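Local coordinates for protein lipase (Rhizopus niveus, PDB 1LGY) that hydrolyses ester bonds of triacylglycerols and their partial glycerides, with a strong preference for the 1,3-positions, as a secreted fungal lipase of the alpha/beta-hydrolase superfamily, at residues R203-H208 with P250-L255; N36-V41 with G50-T55. All coordinates share one frame; numbering follows the deposited sequence.

Interaction 1: residues R203-H208 with P250-L255; sequences RDIVPH and PFTSIL
The acid arm of the Ser-His-Asp catalytic triad is where Arg203-His208 meets Pro250-Leu255, the loop that leads into the catalytic histidine, His257. Ser253 lies against Asp204 in a single beta bridge. Ser253 N donates to Arg203 O at 2.9 Å, and Ser253 O accepts from Ile205 N at 3.2 Å. A CA-H...O contact from Asp204 CA to Ser253 O reinforces the bridge.

Two side chains extend the joint in different directions. From Arg203, whose chain is extended from CG to NE, Arg203 NH1 reaches back to Phe251 O at 2.7 Å, in the carbonyl plane and on a lone pair, though the oxygen sits 33° out of the guanidinium plane. Phe251 CB lies over one guanidinium face, while NH1 lies at the edge of the phenyl ring, the two planes being 76° apart. Ile205 divides its branches: Ile205 CG2 presses on Thr252 CG2 at a tight 3.4 Å, whereas Ile205 CD1 reaches Ile254 CB at 3.8 Å. Thr252 OG1, by contrast, is buried here without a polar partner. Beyond Ile205, Val206 CG2 touches Ile254 CD1 at 4.0 Å.

Asp204 points its CB away from 250-255, with CG anti to the backbone N (chi1 -174°). OD1 accepts from Val206 N in an Asx turn, and OD2 is hydrogen-bonded by His257 ND1 and Tyr260 OH. Arg203 N is hydrogen-bonded to OD2 of Asp256, a residue that probably binds calcium, as in related lipases. Three bonds thus grip the two carboxylate oxygens of Asp204, while the backbone bridge ties the aspartate loop to the chain just before His257; this is consistent with a fixed spacing between acid and histidine.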
ATOM      1  N   ARG A 203     -11.422   5.956 -12.269  1.00 29.59           N
ATOM      2  CA  ARG A 203     -11.805   7.152 -11.562  1.00 26.16           C
ATOM      3  C   ARG A 203     -11.811   7.098 -10.032  1.00 22.65           C
ATOM      4  O   ARG A 203     -12.320   8.022  -9.403  1.00 21.15           O
ATOM      5  CB  ARG A 203     -13.173   7.527 -12.144  1.00 29.21           C
ATOM      6  CG  ARG A 203     -13.137   7.817 -13.650  1.00 29.93           C
ATOM      7  CD  ARG A 203     -14.536   8.180 -14.127  1.00 33.56           C
ATOM      8  NE  ARG A 203     -14.625   8.630 -15.513  1.00 37.58           N
ATOM      9  CZ  ARG A 203     -13.963   9.706 -15.985  1.00 42.66           C
ATOM     10  NH1 ARG A 203     -13.162  10.423 -15.205  1.00 45.71           N
ATOM     11  NH2 ARG A 203     -14.147  10.170 -17.232  1.00 41.54           N
ATOM     12  N   ASP A 204     -11.240   6.063  -9.386  1.00 20.98           N
ATOM     13  CA  ASP A 204     -11.101   5.942  -7.928  1.00 16.75           C
ATOM     14  C   ASP A 204     -10.665   7.280  -7.339  1.00 17.38           C
ATOM     15  O   ASP A 204      -9.673   7.825  -7.815  1.00 16.92           O
ATOM     16  CB  ASP A 204     -10.051   4.849  -7.601  1.00 15.21           C
ATOM     17  CG  ASP A 204      -9.845   4.446  -6.145  1.00 16.20           C
ATOM     18  OD1 ASP A 204     -10.491   4.990  -5.270  1.00 17.31           O
ATOM     19  OD2 ASP A 204      -9.046   3.567  -5.849  1.00 15.96           O
ATOM     20  N   ILE A 205     -11.477   7.789  -6.388  1.00 14.11           N
ATOM     21  CA  ILE A 205     -11.317   9.050  -5.677  1.00 15.54           C
ATOM     22  C   ILE A 205     -10.080   9.107  -4.796  1.00 16.45           C
ATOM     23  O   ILE A 205      -9.480  10.181  -4.649  1.00 15.06           O
ATOM     24  CB  ILE A 205     -12.355   9.441  -4.570  1.00 18.12           C
ATOM     25  CG1 ILE A 205     -13.672   8.915  -4.887  1.00 23.34           C
ATOM     26  CG2 ILE A 205     -12.418  10.979  -4.412  1.00 15.58           C
ATOM     27  CD1 ILE A 205     -14.809   9.538  -4.046  1.00 27.88           C
ATOM     28  N   VAL A 206      -9.857   7.985  -4.082  1.00 13.92           N
ATOM     29  CA  VAL A 206      -8.927   7.987  -2.964  1.00 12.49           C
ATOM     30  C   VAL A 206      -7.491   8.342  -3.297  1.00 14.66           C
ATOM     31  O   VAL A 206      -6.951   9.099  -2.486  1.00 20.37           O
ATOM     32  CB  VAL A 206      -9.034   6.622  -2.239  1.00 11.90           C
ATOM     33  CG1 VAL A 206      -8.221   6.630  -0.938  1.00 10.64           C
ATOM     34  CG2 VAL A 206     -10.502   6.353  -1.858  1.00  9.54           C
ATOM     35  N   PRO A 207      -6.815   8.022  -4.416  1.00 14.04           N
ATOM     36  CA  PRO A 207      -5.487   8.580  -4.726  1.00 16.92           C
ATOM     37  C   PRO A 207      -5.434  10.084  -4.985  1.00 17.30           C
ATOM     38  O   PRO A 207      -4.364  10.671  -5.172  1.00 17.13           O
ATOM     39  CB  PRO A 207      -4.987   7.795  -5.904  1.00 13.13           C
ATOM     40  CG  PRO A 207      -5.754   6.517  -5.784  1.00 13.66           C
ATOM     41  CD  PRO A 207      -7.137   6.937  -5.315  1.00 15.29           C
ATOM     42  N   HIS A 208      -6.620  10.699  -4.951  1.00 15.12           N
ATOM     43  CA  HIS A 208      -6.787  12.110  -5.185  1.00 11.03           C
ATOM     44  C   HIS A 208      -7.036  12.899  -3.919  1.00 13.35           C
ATOM     45  O   HIS A 208      -7.141  14.125  -3.950  1.00 18.03           O
ATOM     46  CB  HIS A 208      -7.922  12.256  -6.188  1.00 11.71           C
ATOM     47  CG  HIS A 208      -7.517  11.675  -7.541  1.00  6.99           C
ATOM     48  ND1 HIS A 208      -6.459  12.041  -8.282  1.00  9.76           N
ATOM     49  CD2 HIS A 208      -8.183  10.673  -8.207  1.00  3.81           C
ATOM     50  CE1 HIS A 208      -6.460  11.298  -9.370  1.00 10.04           C
ATOM     51  NE2 HIS A 208      -7.500  10.491  -9.305  1.00  9.94           N
ATOM     52  N   PRO A 250     -12.300  16.475 -12.089  1.00 28.96           N
ATOM     53  CA  PRO A 250     -13.116  16.076 -10.949  1.00 26.08           C
ATOM     54  C   PRO A 250     -14.066  14.905 -11.147  1.00 27.16           C
ATOM     55  O   PRO A 250     -14.842  14.620 -10.241  1.00 24.32           O
ATOM     56  CB  PRO A 250     -13.856  17.338 -10.571  1.00 22.93           C
ATOM     57  CG  PRO A 250     -13.153  18.405 -11.330  1.00 21.60           C
ATOM     58  CD  PRO A 250     -12.856  17.717 -12.624  1.00 23.80           C
ATOM     59  N   PHE A 251     -14.010  14.200 -12.291  1.00 30.32           N
ATOM     60  CA  PHE A 251     -14.930  13.105 -12.623  1.00 30.16           C
ATOM     61  C   PHE A 251     -14.305  11.878 -11.979  1.00 30.45           C
ATOM     62  O   PHE A 251     -13.586  11.067 -12.587  1.00 28.26           O
ATOM     63  CB  PHE A 251     -15.038  12.926 -14.159  1.00 33.82           C
ATOM     64  CG  PHE A 251     -14.908  14.240 -14.933  1.00 40.95           C
ATOM     65  CD1 PHE A 251     -15.617  15.390 -14.532  1.00 39.97           C
ATOM     66  CD2 PHE A 251     -14.000  14.304 -16.003  1.00 44.01           C
ATOM     67  CE1 PHE A 251     -15.395  16.593 -15.197  1.00 41.72           C
ATOM     68  CE2 PHE A 251     -13.791  15.523 -16.661  1.00 45.86           C
ATOM     69  CZ  PHE A 251     -14.484  16.665 -16.258  1.00 44.87           C
ATOM     70  N   THR A 252     -14.663  11.826 -10.690  1.00 27.20           N
ATOM     71  CA  THR A 252     -14.091  10.907  -9.722  1.00 24.93           C
ATOM     72  C   THR A 252     -15.231  10.125  -9.056  1.00 25.35           C
ATOM     73  O   THR A 252     -16.372  10.603  -9.010  1.00 22.88           O
ATOM     74  CB  THR A 252     -13.248  11.879  -8.842  1.00 25.19           C
ATOM     75  OG1 THR A 252     -11.864  11.604  -9.065  1.00 25.04           O
ATOM     76  CG2 THR A 252     -13.644  11.817  -7.422  1.00 25.98           C
ATOM     77  N   SER A 253     -14.901   8.939  -8.484  1.00 24.06           N
ATOM     78  CA  SER A 253     -15.882   7.971  -8.016  1.00 21.55           C
ATOM     79  C   SER A 253     -15.415   7.064  -6.906  1.00 17.60           C
ATOM     80  O   SER A 253     -14.328   6.520  -6.995  1.00 18.31           O
ATOM     81  CB  SER A 253     -16.314   7.091  -9.201  1.00 25.59           C
ATOM     82  OG  SER A 253     -17.132   6.015  -8.769  1.00 29.48           O
ATOM     83  N   ILE A 254     -16.190   6.810  -5.862  1.00 15.00           N
ATOM     84  CA  ILE A 254     -15.717   5.904  -4.824  1.00 17.86           C
ATOM     85  C   ILE A 254     -15.912   4.471  -5.231  1.00 18.08           C
ATOM     86  O   ILE A 254     -15.271   3.563  -4.699  1.00 18.93           O
ATOM     87  CB  ILE A 254     -16.451   6.186  -3.473  1.00 19.52           C
ATOM     88  CG1 ILE A 254     -15.850   5.332  -2.374  1.00 18.38           C
ATOM     89  CG2 ILE A 254     -17.944   5.948  -3.619  1.00 17.35           C
ATOM     90  CD1 ILE A 254     -14.461   5.797  -1.892  1.00 22.56           C
ATOM     91  N   LEU A 255     -16.769   4.273  -6.234  1.00 22.65           N
ATOM     92  CA  LEU A 255     -17.092   2.923  -6.666  1.00 23.90           C
ATOM     93  C   LEU A 255     -15.923   2.219  -7.372  1.00 24.08           C
ATOM     94  O   LEU A 255     -15.753   0.986  -7.332  1.00 27.25           O
ATOM     95  CB  LEU A 255     -18.395   3.044  -7.524  1.00 25.81           C
ATOM     96  CG  LEU A 255     -19.771   3.201  -6.776  1.00 27.53           C
ATOM     97  CD1 LEU A 255     -19.999   4.623  -6.286  1.00 31.79           C
ATOM     98  CD2 LEU A 255     -20.931   2.962  -7.734  1.00 31.52           C
TER

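Interaction 2: residues N36-V41 with G50-T55; sequences NKWDCV and GKIITT
Asn36 and Ile52 meet where the loop before helix 41-46 lies alongside strand 51-58, an outermost strand of the central mixed sheet. The Ile52 side chain can be followed outward from CB, which points toward the loop. One branch, Ile52 CG2, is anti to the backbone N and ends 3.3 Å from Asn36 OD1, a methyl against an amide oxygen. On the other, Ile52 CG1 lies 4.3 Å from Trp38 CE3, approaching the indole obliquely. The tip of this longer branch, Ile52 CD1, comes to rest against the loop backbone, 3.6 Å from Lys37 N and 3.8 Å from Asn36 C. One isoleucine therefore meets three successive loop residues.

The Asn36 amide also reaches Thr55. Asn36 ND2 is 3.1 Å from Thr55 OG1 and 3.4 Å from Thr55 CG2, so the amide touches the side chains of both Ile52 and Thr55. At the other end of the contact the five-membered ring of Trp38 approaches Gly50, with Trp38 CD1 3.7 Å from Gly50 O. The indole NE1 donates to Val47 O, in the turn between helix and strand. Leu68 of the neighbouring strand 63-70 touches both Trp38 and Ile52, and Val32 does the same from the loop.

Just beyond Trp38, Cys40 is the N-cap of helix 41-46 and is joined to Cys43 by a disulfide. The loop does not pair with the strand as a further sheet member. The chemistry is largely van der Waals contact, graded from a buried, mainly apolar tryptophan end to an exposed amide end, with the indole N-H satisfied by Val47.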
ATOM      1  N   ASN A  36      -6.597 -15.411  11.880  1.00 21.58           N
ATOM      2  CA  ASN A  36      -5.339 -16.109  11.790  1.00 17.40           C
ATOM      3  C   ASN A  36      -5.317 -17.387  10.958  1.00 20.24           C
ATOM      4  O   ASN A  36      -4.650 -18.375  11.261  1.00 20.99           O
ATOM      5  CB  ASN A  36      -4.834 -16.377  13.184  1.00 17.33           C
ATOM      6  CG  ASN A  36      -3.668 -15.453  13.554  1.00 21.67           C
ATOM      7  OD1 ASN A  36      -2.503 -15.689  13.199  1.00 17.15           O
ATOM      8  ND2 ASN A  36      -3.954 -14.386  14.306  1.00 22.60           N
ATOM      9  N   LYS A  37      -5.952 -17.312   9.779  1.00 20.32           N
ATOM     10  CA  LYS A  37      -5.986 -18.413   8.823  1.00 19.21           C
ATOM     11  C   LYS A  37      -5.779 -17.960   7.381  1.00 19.95           C
ATOM     12  O   LYS A  37      -6.248 -16.924   6.927  1.00 22.20           O
ATOM     13  CB  LYS A  37      -7.311 -19.133   8.894  1.00 20.18           C
ATOM     14  CG  LYS A  37      -7.483 -19.953  10.133  1.00 22.46           C
ATOM     15  CD  LYS A  37      -8.877 -20.517  10.251  1.00 22.66           C
ATOM     16  CE  LYS A  37      -9.604 -19.586  11.174  1.00 21.61           C
ATOM     17  NZ  LYS A  37     -10.972 -20.041  11.303  1.00 34.06           N
ATOM     18  N   TRP A  38      -5.113 -18.806   6.612  1.00 19.41           N
ATOM     19  CA  TRP A  38      -4.800 -18.493   5.251  1.00 17.84           C
ATOM     20  C   TRP A  38      -5.637 -19.445   4.443  1.00 21.63           C
ATOM     21  O   TRP A  38      -5.121 -20.306   3.715  1.00 24.63           O
ATOM     22  CB  TRP A  38      -3.309 -18.705   5.060  1.00 15.16           C
ATOM     23  CG  TRP A  38      -2.762 -17.999   3.853  1.00 12.57           C
ATOM     24  CD1 TRP A  38      -2.111 -18.669   2.854  1.00  9.86           C
ATOM     25  CD2 TRP A  38      -2.870 -16.652   3.623  1.00 14.78           C
ATOM     26  NE1 TRP A  38      -1.822 -17.744   1.975  1.00  7.40           N
ATOM     27  CE2 TRP A  38      -2.250 -16.538   2.386  1.00 10.17           C
ATOM     28  CE3 TRP A  38      -3.388 -15.521   4.253  1.00 15.84           C
ATOM     29  CZ2 TRP A  38      -2.162 -15.300   1.779  1.00 11.28           C
ATOM     30  CZ3 TRP A  38      -3.289 -14.275   3.624  1.00 17.34           C
ATOM     31  CH2 TRP A  38      -2.675 -14.165   2.379  1.00 11.87           C
ATOM     32  N   ASP A  39      -6.951 -19.335   4.563  1.00 20.81           N
ATOM     33  CA  ASP A  39      -7.744 -20.220   3.745  1.00 24.29           C
ATOM     34  C   ASP A  39      -8.854 -19.504   2.993  1.00 23.16           C
ATOM     35  O   ASP A  39     -10.017 -19.908   2.881  1.00 28.52           O
ATOM     36  CB  ASP A  39      -8.295 -21.345   4.642  1.00 23.52           C
ATOM     37  CG  ASP A  39      -9.278 -20.989   5.736  1.00 30.38           C
ATOM     38  OD1 ASP A  39      -9.734 -19.841   5.821  1.00 33.07           O
ATOM     39  OD2 ASP A  39      -9.590 -21.900   6.512  1.00 36.50           O
ATOM     40  N   CYS A  40      -8.460 -18.380   2.460  1.00 19.85           N
ATOM     41  CA  CYS A  40      -9.433 -17.580   1.783  1.00 14.78           C
ATOM     42  C   CYS A  40      -9.217 -17.787   0.291  1.00 12.95           C
ATOM     43  O   CYS A  40      -8.230 -18.428  -0.089  1.00 11.10           O
ATOM     44  CB  CYS A  40      -9.178 -16.193   2.380  1.00 14.49           C
ATOM     45  SG  CYS A  40      -7.921 -15.176   1.595  1.00 18.74           S
ATOM     46  N   VAL A  41     -10.075 -17.292  -0.609  1.00 10.03           N
ATOM     47  CA  VAL A  41      -9.948 -17.654  -2.005  1.00 10.00           C
ATOM     48  C   VAL A  41      -8.752 -16.917  -2.521  1.00 12.59           C
ATOM     49  O   VAL A  41      -7.826 -17.590  -2.934  1.00 20.71           O
ATOM     50  CB  VAL A  41     -11.210 -17.276  -2.799  1.00 15.16           C
ATOM     51  CG1 VAL A  41     -10.984 -17.637  -4.268  1.00 17.84           C
ATOM     52  CG2 VAL A  41     -12.423 -18.043  -2.307  1.00  5.42           C
ATOM     53  N   GLY A  50       1.407 -20.031   2.329  1.00 16.18           N
ATOM     54  CA  GLY A  50       1.655 -19.015   3.312  1.00 12.01           C
ATOM     55  C   GLY A  50       1.406 -19.474   4.721  1.00 15.87           C
ATOM     56  O   GLY A  50       0.434 -20.160   5.038  1.00 18.51           O
ATOM     57  N   LYS A  51       2.379 -19.131   5.555  1.00 17.19           N
ATOM     58  CA  LYS A  51       2.274 -19.329   6.985  1.00 18.64           C
ATOM     59  C   LYS A  51       2.021 -17.959   7.602  1.00 16.44           C
ATOM     60  O   LYS A  51       2.936 -17.133   7.517  1.00 16.45           O
ATOM     61  CB  LYS A  51       3.580 -19.907   7.579  1.00 23.47           C
ATOM     62  CG  LYS A  51       3.871 -21.376   7.314  1.00 27.96           C
ATOM     63  CD  LYS A  51       4.860 -21.575   6.130  1.00 38.30           C
ATOM     64  CE  LYS A  51       5.037 -23.084   5.767  1.00 42.77           C
ATOM     65  NZ  LYS A  51       5.827 -23.363   4.567  1.00 42.24           N
ATOM     66  N   ILE A  52       0.830 -17.662   8.176  1.00 15.44           N
ATOM     67  CA  ILE A  52       0.612 -16.391   8.874  1.00 18.23           C
ATOM     68  C   ILE A  52       1.528 -16.290  10.101  1.00 15.09           C
ATOM     69  O   ILE A  52       1.374 -17.031  11.064  1.00 18.25           O
ATOM     70  CB  ILE A  52      -0.885 -16.212   9.355  1.00 17.52           C
ATOM     71  CG1 ILE A  52      -1.752 -15.893   8.170  1.00 16.10           C
ATOM     72  CG2 ILE A  52      -1.032 -15.040  10.349  1.00 14.28           C
ATOM     73  CD1 ILE A  52      -3.173 -15.407   8.553  1.00 17.27           C
ATOM     74  N   ILE A  53       2.503 -15.397  10.128  1.00 13.70           N
ATOM     75  CA  ILE A  53       3.382 -15.282  11.292  1.00 14.78           C
ATOM     76  C   ILE A  53       2.669 -14.517  12.411  1.00 16.79           C
ATOM     77  O   ILE A  53       2.747 -14.889  13.577  1.00 18.88           O
ATOM     78  CB  ILE A  53       4.705 -14.553  10.885  1.00 15.09           C
ATOM     79  CG1 ILE A  53       5.346 -15.145   9.634  1.00  5.07           C
ATOM     80  CG2 ILE A  53       5.715 -14.707  12.015  1.00 16.19           C
ATOM     81  CD1 ILE A  53       5.552 -16.627   9.826  1.00  9.53           C
ATOM     82  N   THR A  54       1.931 -13.448  12.085  1.00 17.68           N
ATOM     83  CA  THR A  54       1.197 -12.699  13.084  1.00 14.58           C
ATOM     84  C   THR A  54       0.045 -11.934  12.457  1.00 14.45           C
ATOM     85  O   THR A  54       0.021 -11.748  11.250  1.00 15.96           O
ATOM     86  CB  THR A  54       2.161 -11.723  13.785  1.00 17.23           C
ATOM     87  OG1 THR A  54       1.629 -11.681  15.093  1.00 19.13           O
ATOM     88  CG2 THR A  54       2.263 -10.286  13.223  1.00 17.28           C
ATOM     89  N   THR A  55      -0.935 -11.465  13.218  1.00 11.65           N
ATOM     90  CA  THR A  55      -1.882 -10.463  12.736  1.00  9.18           C
ATOM     91  C   THR A  55      -1.918  -9.455  13.859  1.00 13.29           C
ATOM     92  O   THR A  55      -1.643  -9.842  14.992  1.00 17.61           O
ATOM     93  CB  THR A  55      -3.276 -11.020  12.529  1.00 11.71           C
ATOM     94  OG1 THR A  55      -3.782 -11.314  13.824  1.00 11.24           O
ATOM     95  CG2 THR A  55      -3.297 -12.278  11.658  1.00  5.16           C
TER

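How the interactions relate
Interaction 2 precedes interaction 1 along the chain, and the two do not touch: their centres are 31 Å apart and their nearest atoms about 19 Å. They flank different parts of the alpha/beta-hydrolase sheet. Segment 50-55 lies on an edge strand, whereas 203-208 follows the interior strand 196-201 and supplies the triad acid. Interaction 1 is thus part of the active site, with the side chains of Asp204 and His257 about 3 Å apart at their nearest atoms; interaction 2 lies far from the triad. The joints differ in kind as well, since backbone and guanidinium hydrogen bonds link the loops of interaction 1, while side-chain packing dominates interaction 2.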